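Local coordinates for manganese-binding protein (Chlamydia trachomatis, PDB 6NSI), which binds iron, manganese and nickel ions, with a preference for ferrous iron, and hands them to the membrane permease of an ABC importer, at residues F174-L179 with A183-G188. Numbering follows the deposited sequence.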
ATOM      1  N   PHE A 174       0.839   7.831   0.624  1.00 21.74           N
ATOM      2  CA  PHE A 174       2.151   8.173   0.093  1.00 23.57           C
ATOM      3  C   PHE A 174       2.237   9.658  -0.247  1.00 26.30           C
ATOM      4  O   PHE A 174       3.195  10.352   0.125  1.00 22.86           O
ATOM      5  CB  PHE A 174       2.385   7.293  -1.153  1.00 22.54           C
ATOM      6  CG  PHE A 174       3.716   7.480  -1.824  1.00 23.70           C
ATOM      7  CD1 PHE A 174       3.903   8.484  -2.783  1.00 19.29           C
ATOM      8  CD2 PHE A 174       4.763   6.614  -1.543  1.00 22.72           C
ATOM      9  CE1 PHE A 174       5.116   8.640  -3.407  1.00 21.00           C
ATOM     10  CE2 PHE A 174       5.989   6.760  -2.163  1.00 21.78           C
ATOM     11  CZ  PHE A 174       6.165   7.768  -3.109  1.00 18.92           C
ATOM     12  N   THR A 175       1.239  10.153  -0.981  1.00 21.29           N
ATOM     13  CA  THR A 175       1.249  11.528  -1.466  1.00 18.07           C
ATOM     14  C   THR A 175       1.145  12.522  -0.314  1.00 25.68           C
ATOM     15  O   THR A 175       1.832  13.551  -0.302  1.00 23.77           O
ATOM     16  CB  THR A 175       0.078  11.724  -2.430  1.00 22.62           C
ATOM     17  OG1 THR A 175       0.244  10.877  -3.592  1.00 20.58           O
ATOM     18  CG2 THR A 175      -0.046  13.196  -2.828  1.00 20.84           C
ATOM     19  N   ARG A 176       0.251  12.244   0.634  1.00 23.18           N
ATOM     20  CA  ARG A 176       0.069  13.115   1.793  1.00 28.48           C
ATOM     21  C   ARG A 176       1.346  13.194   2.636  1.00 27.10           C
ATOM     22  O   ARG A 176       1.725  14.276   3.105  1.00 29.87           O
ATOM     23  CB  ARG A 176      -1.117  12.602   2.625  1.00 29.05           C
ATOM     24  CG  ARG A 176      -1.637  13.576   3.708  1.00 34.31           C
ATOM     25  CD  ARG A 176      -2.736  12.929   4.590  1.00 32.72           C
ATOM     26  NE  ARG A 176      -2.253  11.733   5.290  1.00 42.99           N
ATOM     27  CZ  ARG A 176      -2.962  11.016   6.176  1.00 51.38           C
ATOM     28  NH1 ARG A 176      -4.216  11.361   6.481  1.00 53.82           N
ATOM     29  NH2 ARG A 176      -2.415   9.947   6.768  1.00 40.31           N
ATOM     30  N   ARG A 177       2.033  12.060   2.828  1.00 25.80           N
ATOM     31  CA  ARG A 177       3.252  12.058   3.632  1.00 28.16           C
ATOM     32  C   ARG A 177       4.436  12.671   2.890  1.00 34.11           C
ATOM     33  O   ARG A 177       5.113  13.554   3.423  1.00 29.60           O
ATOM     34  CB  ARG A 177       3.618  10.639   4.082  1.00 27.11           C
ATOM     35  CG  ARG A 177       4.968  10.642   4.864  1.00 26.42           C
ATOM     36  CD  ARG A 177       5.115   9.477   5.812  1.00 36.17           C
ATOM     37  NE  ARG A 177       6.276   9.575   6.706  1.00 33.93           N
ATOM     38  CZ  ARG A 177       6.249  10.141   7.918  1.00 47.13           C
ATOM     39  NH1 ARG A 177       5.128  10.691   8.383  1.00 36.85           N
ATOM     40  NH2 ARG A 177       7.342  10.161   8.683  1.00 41.45           N
ATOM     41  N   TYR A 178       4.718  12.197   1.671  1.00 27.75           N
ATOM     42  CA  TYR A 178       6.014  12.432   1.036  1.00 22.98           C
ATOM     43  C   TYR A 178       6.012  13.520  -0.017  1.00 22.26           C
ATOM     44  O   TYR A 178       7.089  14.003  -0.380  1.00 23.83           O
ATOM     45  CB  TYR A 178       6.528  11.161   0.349  1.00 18.43           C
ATOM     46  CG  TYR A 178       6.757  10.010   1.289  1.00 27.08           C
ATOM     47  CD1 TYR A 178       7.697  10.100   2.315  1.00 26.05           C
ATOM     48  CD2 TYR A 178       6.020   8.838   1.158  1.00 22.99           C
ATOM     49  CE1 TYR A 178       7.901   9.042   3.186  1.00 28.27           C
ATOM     50  CE2 TYR A 178       6.214   7.777   2.009  1.00 27.04           C
ATOM     51  CZ  TYR A 178       7.162   7.875   3.022  1.00 30.80           C
ATOM     52  OH  TYR A 178       7.339   6.800   3.875  1.00 28.15           O
ATOM     53  N   LEU A 179       4.857  13.859  -0.573  1.00 22.32           N
ATOM     54  CA  LEU A 179       4.791  14.789  -1.688  1.00 23.97           C
ATOM     55  C   LEU A 179       4.209  16.134  -1.288  1.00 26.90           C
ATOM     56  O   LEU A 179       4.168  17.055  -2.119  1.00 26.46           O
ATOM     57  CB  LEU A 179       3.966  14.178  -2.839  1.00 17.49           C
ATOM     58  CG  LEU A 179       4.587  12.960  -3.544  1.00 19.38           C
ATOM     59  CD1 LEU A 179       3.720  12.496  -4.721  1.00 21.82           C
ATOM     60  CD2 LEU A 179       6.014  13.222  -3.999  1.00 16.47           C
ATOM     61  N   ALA A 183       1.633  22.567   5.446  1.00 40.63           N
ATOM     62  CA  ALA A 183       0.476  23.422   5.203  1.00 38.39           C
ATOM     63  C   ALA A 183      -0.567  22.704   4.363  1.00 43.69           C
ATOM     64  O   ALA A 183      -1.772  22.823   4.617  1.00 38.10           O
ATOM     65  CB  ALA A 183       0.908  24.711   4.510  1.00 36.91           C
ATOM     66  N   GLU A 184      -0.122  21.965   3.345  1.00 44.28           N
ATOM     67  CA  GLU A 184      -1.053  21.177   2.551  1.00 40.34           C
ATOM     68  C   GLU A 184      -1.655  20.041   3.375  1.00 38.84           C
ATOM     69  O   GLU A 184      -2.832  19.694   3.203  1.00 38.42           O
ATOM     70  CB  GLU A 184      -0.331  20.651   1.309  1.00 33.87           C
ATOM     71  CG  GLU A 184      -0.028  21.720   0.252  1.00 35.03           C
ATOM     72  CD  GLU A 184       1.083  21.291  -0.693  1.00 31.47           C
ATOM     73  OE1 GLU A 184       1.504  20.118  -0.603  1.00 40.58           O
ATOM     74  OE2 GLU A 184       1.542  22.115  -1.518  1.00 35.74           O
ATOM     75  N   ARG A 185      -0.873  19.468   4.288  1.00 38.93           N
ATOM     76  CA  ARG A 185      -1.397  18.439   5.176  1.00 38.39           C
ATOM     77  C   ARG A 185      -2.515  18.988   6.059  1.00 49.03           C
ATOM     78  O   ARG A 185      -3.577  18.371   6.188  1.00 45.32           O
ATOM     79  CB  ARG A 185      -0.264  17.865   6.026  1.00 41.52           C
ATOM     80  CG  ARG A 185      -0.363  16.366   6.267  1.00 39.93           C
ATOM     81  CD  ARG A 185       0.943  15.643   5.973  1.00 34.39           C
ATOM     82  NE  ARG A 185       2.112  16.389   6.428  1.00 38.49           N
ATOM     83  CZ  ARG A 185       3.240  16.495   5.734  1.00 45.60           C
ATOM     84  NH1 ARG A 185       3.358  15.892   4.556  1.00 32.39           N
ATOM     85  NH2 ARG A 185       4.253  17.205   6.218  1.00 41.78           N
ATOM     86  N   VAL A 186      -2.306  20.155   6.675  1.00 43.55           N
ATOM     87  CA  VAL A 186      -3.330  20.652   7.595  1.00 43.68           C
ATOM     88  C   VAL A 186      -4.551  21.161   6.826  1.00 40.67           C
ATOM     89  O   VAL A 186      -5.693  20.962   7.255  1.00 40.43           O
ATOM     90  CB  VAL A 186      -2.750  21.722   8.544  1.00 41.48           C
ATOM     91  CG1 VAL A 186      -1.450  21.234   9.194  1.00 31.14           C
ATOM     92  CG2 VAL A 186      -2.513  23.023   7.821  1.00 43.57           C
ATOM     93  N   SER A 187      -4.339  21.806   5.672  1.00 40.02           N
ATOM     94  CA  SER A 187      -5.466  22.331   4.905  1.00 46.96           C
ATOM     95  C   SER A 187      -6.241  21.226   4.197  1.00 50.74           C
ATOM     96  O   SER A 187      -7.451  21.359   3.974  1.00 49.61           O
ATOM     97  CB  SER A 187      -4.977  23.358   3.879  1.00 48.16           C
ATOM     98  OG  SER A 187      -4.219  22.743   2.845  1.00 41.83           O
ATOM     99  N   GLY A 188      -5.573  20.137   3.836  1.00 48.45           N
ATOM    100  CA  GLY A 188      -6.165  19.172   2.939  1.00 40.12           C
ATOM    101  C   GLY A 188      -5.903  19.434   1.469  1.00 46.36           C
ATOM    102  O   GLY A 188      -6.334  18.630   0.621  1.00 37.94           O
TER
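Arg-185 reaches across to the backbone of Arg-176 by bending twice, at chi2 (131°) and again at chi3 (40°), which curls the end of its chain toward the last turn of helix 172-178. There NH1 donates to the carbonyl O of Arg-176 at 2.7 Å, with an N-H...O angle of 158°. The acceptor lies almost exactly in the guanidinium plane, and the donor sits in the carbonyl plane, so the bond is well directed from both ends. The carbonyl O of Arg-177 is also close to this nitrogen, 3.1 Å from Arg-185 NH1. Both carbonyls belong to the C-terminal end of the helix, where the helix dipole would be expected to welcome a positive charge.

Further back along the chains the contact is aliphatic. CG of Arg-176 lies 4.0 Å from both CG and CD of Arg-185, and the two side chains pass each other at about a right angle. Their guanidinium groups diverge, with NE of Arg-176 and NE of Arg-185 6.5 Å apart: Arg-176 turns away to give NH1 to the carbonyl O of Asp-91, while NH2 of Arg-185 forms a salt bridge with Asp-182. Glu-184 points its CB toward helix 172-178, yet its carboxylate is paired with Arg-193.

The result is a small surface contact of this solute-binding protein, outside the metal site: the side chains of Arg-176 and the iron ligand His-102 are about 10 Å apart. It joins two short consecutive helices, 172-178 and 182-187, connected by a short link. Elsewhere on helix 172-178, Phe-174 and Tyr-178 are buried against helices 129-154 and 266-280; Leu-179 touches Leu-164 of strand 164-165.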